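Local atomic coordinates of acyl-CoA dehydrogenase (Thermus thermophilus, PDB entry 2Z1Q), a protein that binds FAD and probably oxidises saturated acyl-CoA thioesters to their 2,3-dehydroacyl-CoA products, as other members of the acyl-CoA dehydrogenase family do. Residues R37-F42 / E98-S103; E30-I35 / P89-T94; K454-M459 / R547-E552; S527-L532 / V540-A545. All coordinates share one frame; numbering follows the deposited sequence.

Interaction 1: residues R37-F42 / E98-S103; sequences RTTRTF and EELSGS
In the all-helical N-terminal domain of the acyl-CoA dehydrogenase fold, helix 30-54 packs through its residues 37-42 against the C-terminal end of helix 90-99 and the turn that follows. The two backbones come nearest at Arg40 and Glu99, whose CA atoms are 6.1 Å apart. Glu99 carries much of the contact. Its CB lies against the methyl of Thr39, 3.4 Å from Thr39 CG2. CG then runs anti to the carbonyl carbon, and a bend at chi2 (-50°) folds the chain so that the carboxylate comes alongside Arg40, both side chains pointing the same way. CD is near the edge of the Arg40 guanidinium, with the two planes turned 69° apart. At the tip, OE1 touches the aliphatic part of the arginine, 3.3 Å from Arg40 CG, whereas Arg40 NE is 4.1 Å from Glu99 OE1, beyond a salt bridge. The carboxylate is instead salt-bridged to Arg277, so Arg40 probably adds a weaker, longer-range attraction; Arg577 places a like charge near Arg40. Thr39 CG2, anti to its own backbone N, also meets Leu100 CG at 3.6 Å, while Thr39 OG1 is held by the carbonyl of Ile35 in the preceding helical turn. Further along, Leu100 reaches the edge of the Phe42 ring, where Leu100 CD2 sits near the ring plane, 4.2 Å from Phe42 CD2.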
loop_
_atom_site.group_PDB
_atom_site.type_symbol
_atom_site.label_atom_id
_atom_site.label_comp_id
_atom_site.label_asym_id
_atom_site.label_seq_id
_atom_site.Cartn_x
_atom_site.Cartn_y
_atom_site.Cartn_z
ATOM N N ARG B 37 11.939 -3.939 28.437
ATOM C CA ARG B 37 10.831 -3.662 29.335
ATOM C C ARG B 37 10.802 -2.171 29.707
ATOM O O ARG B 37 9.736 -1.561 29.785
ATOM C CB ARG B 37 10.952 -4.541 30.577
ATOM C CG ARG B 37 9.685 -4.660 31.392
ATOM C CD ARG B 37 9.777 -5.785 32.420
ATOM N NE ARG B 37 9.990 -7.100 31.810
ATOM C CZ ARG B 37 11.167 -7.719 31.746
ATOM N NH1 ARG B 37 11.257 -8.915 31.171
ATOM N NH2 ARG B 37 12.253 -7.151 32.254
ATOM N N THR B 38 11.984 -1.594 29.913
ATOM C CA THR B 38 12.114 -0.176 30.257
ATOM C C THR B 38 11.512 0.665 29.134
ATOM O O THR B 38 10.735 1.590 29.373
ATOM C CB THR B 38 13.603 0.227 30.432
ATOM O OG1 THR B 38 14.161 -0.477 31.548
ATOM C CG2 THR B 38 13.732 1.723 30.670
ATOM N N THR B 39 11.882 0.329 27.905
ATOM C CA THR B 39 11.383 1.029 26.733
ATOM C C THR B 39 9.867 0.907 26.649
ATOM O O THR B 39 9.169 1.902 26.436
ATOM C CB THR B 39 12.042 0.478 25.453
ATOM O OG1 THR B 39 13.457 0.709 25.515
ATOM C CG2 THR B 39 11.479 1.154 24.220
ATOM N N ARG B 40 9.348 -0.304 26.826
ATOM C CA ARG B 40 7.906 -0.513 26.781
ATOM C C ARG B 40 7.200 0.367 27.818
ATOM O O ARG B 40 6.112 0.895 27.556
ATOM C CB ARG B 40 7.568 -1.986 27.026
ATOM C CG ARG B 40 7.559 -2.859 25.761
ATOM C CD ARG B 40 7.291 -4.337 26.073
ATOM N NE ARG B 40 8.517 -5.092 26.349
ATOM C CZ ARG B 40 8.675 -5.922 27.380
ATOM N NH1 ARG B 40 7.684 -6.107 28.247
ATOM N NH2 ARG B 40 9.823 -6.568 27.551
ATOM N N THR B 41 7.825 0.531 28.982
ATOM C CA THR B 41 7.245 1.344 30.045
ATOM C C THR B 41 7.301 2.820 29.651
ATOM O O THR B 41 6.324 3.553 29.792
ATOM C CB THR B 41 8.000 1.139 31.374
ATOM O OG1 THR B 41 8.043 -0.259 31.682
ATOM C CG2 THR B 41 7.298 1.874 32.509
ATOM N N PHE B 42 8.461 3.235 29.158
ATOM C CA PHE B 42 8.684 4.604 28.708
ATOM C C PHE B 42 7.644 5.029 27.674
ATOM O O PHE B 42 7.158 6.159 27.697
ATOM C CB PHE B 42 10.076 4.713 28.086
ATOM C CG PHE B 42 10.373 6.061 27.488
ATOM C CD1 PHE B 42 10.413 7.197 28.287
ATOM C CD2 PHE B 42 10.635 6.189 26.124
ATOM C CE1 PHE B 42 10.712 8.439 27.745
ATOM C CE2 PHE B 42 10.937 7.432 25.572
ATOM C CZ PHE B 42 10.975 8.559 26.389
ATOM N N GLU B 98 13.018 -1.514 18.111
ATOM C CA GLU B 98 11.791 -2.267 17.874
ATOM C C GLU B 98 10.658 -1.864 18.820
ATOM O O GLU B 98 9.528 -1.670 18.385
ATOM C CB GLU B 98 12.036 -3.789 17.981
ATOM C CG GLU B 98 10.735 -4.631 17.932
ATOM C CD GLU B 98 10.938 -6.139 18.142
ATOM O OE1 GLU B 98 9.928 -6.837 18.361
ATOM O OE2 GLU B 98 12.092 -6.625 18.088
ATOM N N GLU B 99 10.967 -1.740 20.108
ATOM C CA GLU B 99 9.960 -1.387 21.106
ATOM C C GLU B 99 9.484 0.062 20.971
ATOM O O GLU B 99 8.387 0.412 21.398
ATOM C CB GLU B 99 10.510 -1.643 22.520
ATOM C CG GLU B 99 10.689 -3.135 22.881
ATOM C CD GLU B 99 9.450 -3.976 22.598
ATOM O OE1 GLU B 99 8.327 -3.422 22.623
ATOM O OE2 GLU B 99 9.593 -5.191 22.361
ATOM N N LEU B 100 10.309 0.903 20.369
ATOM C CA LEU B 100 9.920 2.290 20.197
ATOM C C LEU B 100 9.016 2.542 18.987
ATOM O O LEU B 100 8.612 3.678 18.747
ATOM C CB LEU B 100 11.150 3.177 20.130
ATOM C CG LEU B 100 11.749 3.519 21.493
ATOM C CD1 LEU B 100 12.980 4.352 21.253
ATOM C CD2 LEU B 100 10.749 4.272 22.371
ATOM N N SER B 101 8.687 1.479 18.251
ATOM C CA SER B 101 7.814 1.590 17.079
ATOM C C SER B 101 6.386 1.928 17.517
ATOM O O SER B 101 5.479 2.040 16.687
ATOM C CB SER B 101 7.798 0.273 16.292
ATOM O OG SER B 101 7.122 -0.752 17.010
ATOM N N GLY B 102 6.189 2.081 18.825
ATOM C CA GLY B 102 4.866 2.408 19.332
ATOM C C GLY B 102 4.763 3.861 19.753
ATOM O O GLY B 102 3.705 4.328 20.189
ATOM N N SER B 103 5.870 4.579 19.614
ATOM C CA SER B 103 5.937 5.981 19.991
ATOM C C SER B 103 5.564 6.909 18.827
ATOM O O SER B 103 5.577 8.141 18.967
ATOM C CB SER B 103 7.348 6.292 20.498
ATOM O OG SER B 103 8.314 6.105 19.474
#

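Interaction 2: residues E30-I35 / P89-T94; sequences ESVKEI and PKVIST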
loop_
_atom_site.group_PDB
_atom_site.type_symbol
_atom_site.label_atom_id
_atom_site.label_comp_id
_atom_site.label_asym_id
_atom_site.label_seq_id
_atom_site.Cartn_x
_atom_site.Cartn_y
_atom_site.Cartn_z
ATOM N N GLU B 30 18.927 -11.771 29.938
ATOM C CA GLU B 30 18.180 -10.893 30.831
ATOM C C GLU B 30 18.430 -9.397 30.688
ATOM O O GLU B 30 17.527 -8.587 30.896
ATOM C CB GLU B 30 18.409 -11.328 32.282
ATOM C CG GLU B 30 17.226 -12.072 32.840
ATOM C CD GLU B 30 16.021 -11.164 32.996
ATOM O OE1 GLU B 30 14.882 -11.626 32.762
ATOM O OE2 GLU B 30 16.217 -9.982 33.361
ATOM N N SER B 31 19.658 -9.038 30.338
ATOM C CA SER B 31 20.021 -7.642 30.155
ATOM C C SER B 31 19.181 -7.008 29.041
ATOM O O SER B 31 18.665 -5.896 29.196
ATOM C CB SER B 31 21.503 -7.541 29.812
ATOM O OG SER B 31 21.710 -6.676 28.715
ATOM N N VAL B 32 19.053 -7.721 27.924
ATOM C CA VAL B 32 18.276 -7.238 26.788
ATOM C C VAL B 32 16.794 -7.203 27.164
ATOM O O VAL B 32 16.091 -6.230 26.892
ATOM C CB VAL B 32 18.472 -8.158 25.541
ATOM C CG1 VAL B 32 17.704 -7.609 24.340
ATOM C CG2 VAL B 32 19.954 -8.271 25.204
ATOM N N LYS B 33 16.321 -8.266 27.801
ATOM C CA LYS B 33 14.922 -8.346 28.193
ATOM C C LYS B 33 14.578 -7.251 29.189
ATOM O O LYS B 33 13.410 -6.901 29.362
ATOM C CB LYS B 33 14.633 -9.723 28.786
ATOM C CG LYS B 33 14.938 -10.846 27.810
ATOM C CD LYS B 33 15.093 -12.201 28.484
ATOM C CE LYS B 33 13.788 -12.728 29.047
ATOM N NZ LYS B 33 13.975 -14.105 29.597
ATOM N N GLU B 34 15.609 -6.705 29.827
ATOM C CA GLU B 34 15.445 -5.648 30.812
ATOM C C GLU B 34 15.188 -4.305 30.139
ATOM O O GLU B 34 14.155 -3.669 30.358
ATOM C CB GLU B 34 16.702 -5.535 31.680
ATOM C CG GLU B 34 16.489 -5.823 33.151
ATOM C CD GLU B 34 15.359 -5.005 33.742
ATOM O OE1 GLU B 34 14.185 -5.333 33.461
ATOM O OE2 GLU B 34 15.644 -4.038 34.482
ATOM N N ILE B 35 16.138 -3.870 29.322
ATOM C CA ILE B 35 15.991 -2.598 28.644
ATOM C C ILE B 35 14.721 -2.574 27.796
ATOM O O ILE B 35 14.040 -1.550 27.712
ATOM C CB ILE B 35 17.222 -2.292 27.779
ATOM C CG1 ILE B 35 18.481 -2.350 28.657
ATOM C CG2 ILE B 35 17.081 -0.919 27.150
ATOM C CD1 ILE B 35 19.743 -1.810 28.005
ATOM N N PRO B 89 26.062 -4.117 23.513
ATOM C CA PRO B 89 25.947 -4.879 22.260
ATOM C C PRO B 89 24.830 -4.355 21.349
ATOM O O PRO B 89 23.748 -3.984 21.820
ATOM C CB PRO B 89 25.677 -6.297 22.746
ATOM C CG PRO B 89 26.452 -6.357 24.035
ATOM C CD PRO B 89 26.154 -5.015 24.680
ATOM N N LYS B 90 25.096 -4.333 20.046
ATOM C CA LYS B 90 24.131 -3.843 19.073
ATOM C C LYS B 90 22.743 -4.448 19.253
ATOM O O LYS B 90 21.734 -3.819 18.926
ATOM C CB LYS B 90 24.666 -4.082 17.663
ATOM C CG LYS B 90 26.021 -3.424 17.463
ATOM C CD LYS B 90 25.978 -1.960 17.930
ATOM C CE LYS B 90 27.368 -1.369 18.096
ATOM N NZ LYS B 90 27.330 -0.032 18.771
ATOM N N VAL B 91 22.682 -5.657 19.800
ATOM C CA VAL B 91 21.387 -6.280 20.011
ATOM C C VAL B 91 20.481 -5.404 20.879
ATOM O O VAL B 91 19.290 -5.285 20.604
ATOM C CB VAL B 91 21.513 -7.667 20.670
ATOM C CG1 VAL B 91 22.259 -7.571 21.999
ATOM C CG2 VAL B 91 20.127 -8.244 20.878
ATOM N N ILE B 92 21.051 -4.793 21.917
ATOM C CA ILE B 92 20.298 -3.928 22.836
ATOM C C ILE B 92 19.719 -2.686 22.139
ATOM O O ILE B 92 18.526 -2.399 22.260
ATOM C CB ILE B 92 21.189 -3.475 24.024
ATOM C CG1 ILE B 92 21.578 -4.687 24.876
ATOM C CG2 ILE B 92 20.459 -2.451 24.873
ATOM C CD1 ILE B 92 22.432 -4.332 26.076
ATOM N N SER B 93 20.557 -1.949 21.415
ATOM C CA SER B 93 20.060 -0.770 20.713
ATOM C C SER B 93 19.035 -1.183 19.653
ATOM O O SER B 93 18.150 -0.404 19.294
ATOM C CB SER B 93 21.219 0.000 20.068
ATOM O OG SER B 93 22.066 -0.860 19.331
ATOM N N THR B 94 19.139 -2.420 19.172
ATOM C CA THR B 94 18.209 -2.914 18.163
ATOM C C THR B 94 16.840 -3.234 18.754
ATOM O O THR B 94 15.813 -2.916 18.145
ATOM C CB THR B 94 18.763 -4.165 17.441
ATOM O OG1 THR B 94 19.995 -3.836 16.792
ATOM C CG2 THR B 94 17.773 -4.653 16.399
#
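Two nearly parallel helices of the all-helical N-terminal domain, helix 30-54 and helix 90-99, meet here near their N-terminal ends. The axes of the short segments are 9.5 Å apart at closest approach and cross at -24°, and Val32 lies level with Ile92.

Apolar contacts make up nearly all of the interface, and Ile92 is at their centre. Its CG1, CG2 and CD1 have Val32, Ile35 and Ser31 as their nearest neighbours. CG1, anti to the carbonyl carbon, is directed at Val32, with Val32 CG2 3.9 Å from Ile92 CG1. CG2, anti to the backbone N, receives the tip of Ile35, whose side chain crosses that of Ile92 at about a right angle; Ile35 CD1 is 3.3 Å from Ile92 CG2, tighter than usual van der Waals contact. The extended chi2 of Ile92 (-179°) carries CD1 on toward Ser31. Val32 uses the same methyl for a second partner: Val32 CG2 is 4.0 Å from Val91 CG1, a methyl held in the crowded position between the backbone N and the carbonyl carbon. Val95 packs on Val32 and Val96 on Ile35, extending the apolar contact along helix 90-99.

Among the polar groups, Asp29 accepts from the backbone N of Ser31, and Asp328 of helix 300-331 accepts from that of Val91, so an aspartate binds near each helix start. In helix 90-99 the hydroxyl of Thr94 turns back on its own chain, with Thr94 OG1 2.8 Å from Lys90 O and above the carbonyl plane.

The polar edge of the interface is a van der Waals touch, Ser31 OG lying 3.6 Å from Ile92 CD1.

Interaction 3: residues K454-M459 / R547-E552; sequences KKLALM and RLTKRE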
loop_
_atom_site.group_PDB
_atom_site.type_symbol
_atom_site.label_atom_id
_atom_site.label_comp_id
_atom_site.label_asym_id
_atom_site.label_seq_id
_atom_site.Cartn_x
_atom_site.Cartn_y
_atom_site.Cartn_z
ATOM N N LYS B 454 19.206 -20.188 -2.991
ATOM C CA LYS B 454 20.560 -19.635 -3.028
ATOM C C LYS B 454 21.180 -19.946 -4.378
ATOM O O LYS B 454 21.822 -19.094 -4.986
ATOM C CB LYS B 454 21.425 -20.237 -1.931
ATOM C CG LYS B 454 20.788 -20.165 -0.566
ATOM C CD LYS B 454 21.695 -20.751 0.490
ATOM C CE LYS B 454 21.022 -20.706 1.842
ATOM N NZ LYS B 454 21.921 -21.253 2.893
ATOM N N LYS B 455 20.989 -21.177 -4.835
ATOM C CA LYS B 455 21.521 -21.576 -6.132
ATOM C C LYS B 455 20.836 -20.774 -7.238
ATOM O O LYS B 455 21.489 -20.333 -8.185
ATOM C CB LYS B 455 21.294 -23.076 -6.380
ATOM C CG LYS B 455 22.071 -23.997 -5.452
ATOM C CD LYS B 455 21.861 -25.462 -5.819
ATOM C CE LYS B 455 22.752 -26.373 -4.977
ATOM N NZ LYS B 455 22.402 -26.338 -3.531
ATOM N N LEU B 456 19.522 -20.586 -7.116
ATOM C CA LEU B 456 18.764 -19.845 -8.125
ATOM C C LEU B 456 19.370 -18.463 -8.329
ATOM O O LEU B 456 19.611 -18.039 -9.463
ATOM C CB LEU B 456 17.289 -19.708 -7.710
ATOM C CG LEU B 456 16.361 -18.970 -8.692
ATOM C CD1 LEU B 456 16.260 -19.743 -10.003
ATOM C CD2 LEU B 456 14.979 -18.812 -8.072
ATOM N N ALA B 457 19.616 -17.771 -7.220
ATOM C CA ALA B 457 20.208 -16.436 -7.243
ATOM C C ALA B 457 21.537 -16.488 -7.975
ATOM O O ALA B 457 21.788 -15.700 -8.885
ATOM C CB ALA B 457 20.420 -15.933 -5.819
ATOM N N LEU B 458 22.389 -17.424 -7.572
ATOM C CA LEU B 458 23.699 -17.575 -8.201
ATOM C C LEU B 458 23.587 -17.822 -9.697
ATOM O O LEU B 458 24.362 -17.285 -10.485
ATOM C CB LEU B 458 24.470 -18.724 -7.546
ATOM C CG LEU B 458 25.059 -18.418 -6.167
ATOM C CD1 LEU B 458 25.397 -19.702 -5.414
ATOM C CD2 LEU B 458 26.289 -17.551 -6.359
ATOM N N MET B 459 22.617 -18.631 -10.096
ATOM C CA MET B 459 22.452 -18.941 -11.506
ATOM C C MET B 459 22.121 -17.690 -12.310
ATOM O O MET B 459 22.741 -17.418 -13.339
ATOM C CB MET B 459 21.344 -19.976 -11.698
ATOM C CG MET B 459 21.350 -20.617 -13.066
ATOM S SD MET B 459 19.687 -21.079 -13.586
ATOM C CE MET B 459 19.353 -22.486 -12.534
ATOM N N ARG B 547 13.219 -26.265 -11.530
ATOM C CA ARG B 547 13.566 -27.344 -10.617
ATOM C C ARG B 547 14.119 -26.792 -9.318
ATOM O O ARG B 547 13.876 -27.344 -8.247
ATOM C CB ARG B 547 14.581 -28.304 -11.254
ATOM C CG ARG B 547 15.733 -27.629 -11.984
ATOM C CD ARG B 547 16.758 -28.658 -12.473
ATOM N NE ARG B 547 17.463 -29.284 -11.355
ATOM C CZ ARG B 547 18.349 -28.654 -10.590
ATOM N NH1 ARG B 547 18.649 -27.386 -10.834
ATOM N NH2 ARG B 547 18.925 -29.284 -9.574
ATOM N N LEU B 548 14.854 -25.694 -9.414
ATOM C CA LEU B 548 15.431 -25.084 -8.229
ATOM C C LEU B 548 14.363 -24.441 -7.356
ATOM O O LEU B 548 14.646 -24.016 -6.237
ATOM C CB LEU B 548 16.500 -24.053 -8.621
ATOM C CG LEU B 548 17.864 -24.588 -9.077
ATOM C CD1 LEU B 548 18.750 -23.424 -9.448
ATOM C CD2 LEU B 548 18.523 -25.406 -7.971
ATOM N N THR B 549 13.134 -24.388 -7.865
ATOM C CA THR B 549 12.021 -23.810 -7.119
ATOM C C THR B 549 10.858 -24.800 -7.033
ATOM O O THR B 549 9.765 -24.462 -6.585
ATOM C CB THR B 549 11.542 -22.490 -7.773
ATOM O OG1 THR B 549 11.215 -22.710 -9.150
ATOM C CG2 THR B 549 12.637 -21.445 -7.691
ATOM N N LYS B 550 11.112 -26.034 -7.452
ATOM C CA LYS B 550 10.093 -27.074 -7.424
ATOM C C LYS B 550 9.732 -27.403 -5.978
ATOM O O LYS B 550 10.611 -27.552 -5.126
ATOM C CB LYS B 550 10.614 -28.334 -8.134
ATOM C CG LYS B 550 9.676 -28.899 -9.216
ATOM C CD LYS B 550 9.418 -27.896 -10.361
ATOM C CE LYS B 550 8.453 -28.457 -11.417
ATOM N NZ LYS B 550 8.200 -27.506 -12.549
ATOM N N ARG B 551 8.440 -27.504 -5.695
ATOM C CA ARG B 551 7.988 -27.829 -4.349
ATOM C C ARG B 551 6.675 -28.585 -4.395
ATOM O O ARG B 551 6.010 -28.642 -5.429
ATOM C CB ARG B 551 7.799 -26.558 -3.519
ATOM C CG ARG B 551 6.632 -25.681 -3.975
ATOM C CD ARG B 551 6.592 -24.375 -3.197
ATOM N NE ARG B 551 5.405 -23.564 -3.474
ATOM C CZ ARG B 551 4.168 -23.895 -3.107
ATOM N NH1 ARG B 551 3.948 -25.027 -2.444
ATOM N NH2 ARG B 551 3.149 -23.086 -3.375
ATOM N N GLU B 552 6.313 -29.169 -3.260
ATOM C CA GLU B 552 5.069 -29.910 -3.143
ATOM C C GLU B 552 3.993 -28.992 -2.572
ATOM O O GLU B 552 4.194 -28.339 -1.551
ATOM C CB GLU B 552 5.268 -31.140 -2.250
ATOM C CG GLU B 552 6.053 -32.259 -2.925
ATOM C CD GLU B 552 5.391 -32.734 -4.214
ATOM O OE1 GLU B 552 6.058 -32.726 -5.270
ATOM O OE2 GLU B 552 4.198 -33.109 -4.175
#
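In the helical C-terminal part of the chain, helix 445-468 packs against the type I beta turn, Arg547 to Lys550, that ends helix 535-547. The turn is closed by a hydrogen bond from Lys550 N to Arg547 O, 3.2 Å long. Leu548, its second residue, points toward the helix and sets its two methyls against different residues. CG is anti to the carbonyl carbon and chi2 is extended (179°), which sets CD1 over the backbone, 3.8 Å from Leu456 N. Met459 approaches the same methyl from another direction, bending at chi2 and chi3 to bring its own methyl onto it, a tight 3.3 Å between Met459 CE and Leu548 CD1. The other methyl, CD2, rests against the aliphatic stem of Lys455, which crosses the leucine at about a right angle; Leu548 CD2 is 4.0 Å from Lys455 CB and the same distance from Lys455 CD. The lysine then leads its ammonium group away from the contact. Thr549 follows with its groups divided: OG1 turns to Gln522 and to carbonyls at the end of helix 535-547, while CG2 lies against Leu456, which also packs on Ala521 and Ala525 of helix 505-528. Here Thr549 CG2 is 3.5 Å from Leu456 CD2.

Interaction 4: residues S527-L532 / V540-A545; sequences SVLPRL and VVYSAA
The Tyr542 ring lies between two consecutive helices of the C-terminal helical domain, joined by a short connection, where the end of helix 505-528 and the turn after it pack on helix 535-547. At the ring edge, near its plane, is Leu529 CB, 3.6 Å from Tyr542 CE1. The Pro530 ring comes to the phenol end obliquely, with Pro530 CG 4.0 Å from Tyr542 CZ. CG of Tyr542 is anti to the carbonyl carbon (chi1 -58°), which sends the phenol across to the turn. Pro553 of the second subunit also packs on Tyr542, and Gly554 of that subunit on Pro530, so this corner of the fold adjoins the dimer interface.

Leu529 carries the apolar part of the contact beyond the ring. Its chi1 of -116° departs from the usual staggered positions, and the branch it carries is laid along one side of helix 535-547. There Leu529 CG meets Val541 CG1 at 3.8 Å, and one turn further on Leu529 CD2 reaches Ala545 CB at 3.9 Å. Val460 of helix 445-468 packs on the same leucine. At the tyrosine tip the hydroxyl rests against proline carbons, Tyr542 OH lying 3.2 Å from Pro530 CA.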
loop_
_atom_site.group_PDB
_atom_site.type_symbol
_atom_site.label_atom_id
_atom_site.label_comp_id
_atom_site.label_asym_id
_atom_site.label_seq_id
_atom_site.Cartn_x
_atom_site.Cartn_y
_atom_site.Cartn_z
ATOM N N SER B 527 11.027 -13.954 -14.948
ATOM C CA SER B 527 10.624 -12.672 -15.506
ATOM C C SER B 527 11.829 -11.862 -15.973
ATOM O O SER B 527 11.674 -10.855 -16.665
ATOM C CB SER B 527 9.818 -11.863 -14.479
ATOM O OG SER B 527 10.636 -11.423 -13.407
ATOM N N VAL B 528 13.028 -12.304 -15.596
ATOM C CA VAL B 528 14.247 -11.606 -16.006
ATOM C C VAL B 528 15.229 -12.491 -16.757
ATOM O O VAL B 528 16.274 -12.023 -17.205
ATOM C CB VAL B 528 14.986 -10.964 -14.795
ATOM C CG1 VAL B 528 14.092 -9.931 -14.131
ATOM C CG2 VAL B 528 15.416 -12.037 -13.801
ATOM N N LEU B 529 14.900 -13.767 -16.909
ATOM C CA LEU B 529 15.780 -14.695 -17.605
ATOM C C LEU B 529 15.789 -14.510 -19.129
ATOM O O LEU B 529 16.850 -14.542 -19.757
ATOM C CB LEU B 529 15.407 -16.128 -17.223
ATOM C CG LEU B 529 16.467 -16.935 -16.459
ATOM C CD1 LEU B 529 17.527 -16.042 -15.820
ATOM C CD2 LEU B 529 15.756 -17.754 -15.410
ATOM N N PRO B 530 14.611 -14.310 -19.737
ATOM C CA PRO B 530 14.535 -14.114 -21.190
ATOM C C PRO B 530 15.434 -12.947 -21.611
ATOM O O PRO B 530 15.759 -12.791 -22.798
ATOM C CB PRO B 530 13.053 -13.810 -21.418
ATOM C CG PRO B 530 12.373 -14.575 -20.315
ATOM C CD PRO B 530 13.267 -14.314 -19.129
ATOM N N ARG B 531 15.846 -12.137 -20.633
ATOM C CA ARG B 531 16.703 -10.978 -20.881
ATOM C C ARG B 531 18.179 -11.375 -20.965
ATOM O O ARG B 531 18.998 -10.655 -21.560
ATOM C CB ARG B 531 16.520 -9.939 -19.767
ATOM C CG ARG B 531 17.387 -8.690 -19.888
ATOM C CD ARG B 531 16.899 -7.740 -20.976
ATOM N NE ARG B 531 17.603 -6.463 -20.904
ATOM C CZ ARG B 531 17.233 -5.348 -21.537
ATOM N NH1 ARG B 531 16.148 -5.339 -22.310
ATOM N NH2 ARG B 531 17.932 -4.230 -21.380
ATOM N N LEU B 532 18.503 -12.527 -20.379
ATOM C CA LEU B 532 19.867 -13.043 -20.337
ATOM C C LEU B 532 20.133 -14.197 -21.314
ATOM O O LEU B 532 21.254 -14.371 -21.781
ATOM C CB LEU B 532 20.185 -13.512 -18.917
ATOM C CG LEU B 532 19.810 -12.520 -17.813
ATOM C CD1 LEU B 532 20.154 -13.087 -16.444
ATOM C CD2 LEU B 532 20.549 -11.220 -18.048
ATOM N N VAL B 540 16.754 -24.431 -21.602
ATOM C CA VAL B 540 17.476 -25.253 -20.626
ATOM C C VAL B 540 17.530 -24.507 -19.296
ATOM O O VAL B 540 17.249 -25.071 -18.236
ATOM C CB VAL B 540 18.939 -25.541 -21.073
ATOM C CG1 VAL B 540 19.557 -26.595 -20.162
ATOM C CG2 VAL B 540 18.978 -26.008 -22.522
ATOM N N VAL B 541 17.897 -23.231 -19.365
ATOM C CA VAL B 541 17.974 -22.381 -18.181
ATOM C C VAL B 541 16.610 -22.298 -17.496
ATOM O O VAL B 541 16.523 -22.371 -16.268
ATOM C CB VAL B 541 18.433 -20.951 -18.556
ATOM C CG1 VAL B 541 18.475 -20.062 -17.313
ATOM C CG2 VAL B 541 19.802 -21.008 -19.234
ATOM N N TYR B 542 15.545 -22.152 -18.283
ATOM C CA TYR B 542 14.207 -22.057 -17.706
ATOM C C TYR B 542 13.848 -23.314 -16.913
ATOM O O TYR B 542 13.249 -23.228 -15.836
ATOM C CB TYR B 542 13.145 -21.809 -18.796
ATOM C CG TYR B 542 13.352 -20.555 -19.628
ATOM C CD1 TYR B 542 14.069 -19.456 -19.140
ATOM C CD2 TYR B 542 12.799 -20.459 -20.906
ATOM C CE1 TYR B 542 14.225 -18.288 -19.912
ATOM C CE2 TYR B 542 12.948 -19.306 -21.680
ATOM C CZ TYR B 542 13.656 -18.228 -21.182
ATOM O OH TYR B 542 13.781 -17.110 -21.974
ATOM N N SER B 543 14.210 -24.482 -17.431
ATOM C CA SER B 543 13.916 -25.719 -16.726
ATOM C C SER B 543 14.741 -25.783 -15.441
ATOM O O SER B 543 14.277 -26.295 -14.425
ATOM C CB SER B 543 14.228 -26.930 -17.607
ATOM O OG SER B 543 13.367 -26.963 -18.732
ATOM N N ALA B 544 15.958 -25.255 -15.470
ATOM C CA ALA B 544 16.777 -25.293 -14.266
ATOM C C ALA B 544 16.197 -24.378 -13.196
ATOM O O ALA B 544 16.208 -24.715 -12.011
ATOM C CB ALA B 544 18.199 -24.890 -14.580
ATOM N N ALA B 545 15.687 -23.224 -13.617
ATOM C CA ALA B 545 15.100 -22.277 -12.683
ATOM C C ALA B 545 13.872 -22.896 -12.018
ATOM O O ALA B 545 13.609 -22.664 -10.837
ATOM C CB ALA B 545 14.720 -20.985 -13.415
#

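How the interactions relate
From the N terminus, helix 30-54 enters interaction 2 first and then interaction 1; helix 90-99 meets it in the same order, so the two contacts cross along the chain. Each closes a loop of just over fifty residues within the N-terminal domain, and they touch where Arg40 nears Lys33. Far along the chain, interaction 3 closes a much longer loop of 87 residues, joining helix 445-468 to the turn after helix 535-547. Interaction 4, with just seven residues between its segments, joins the end of helix 505-528 to helix 535-547 and is nested inside it; Met459 and Leu456 pack on Ala544 and Ala545 between the two. Interactions 1 and 4 have centres about 46 Å apart, on opposite sides of the chain's centre.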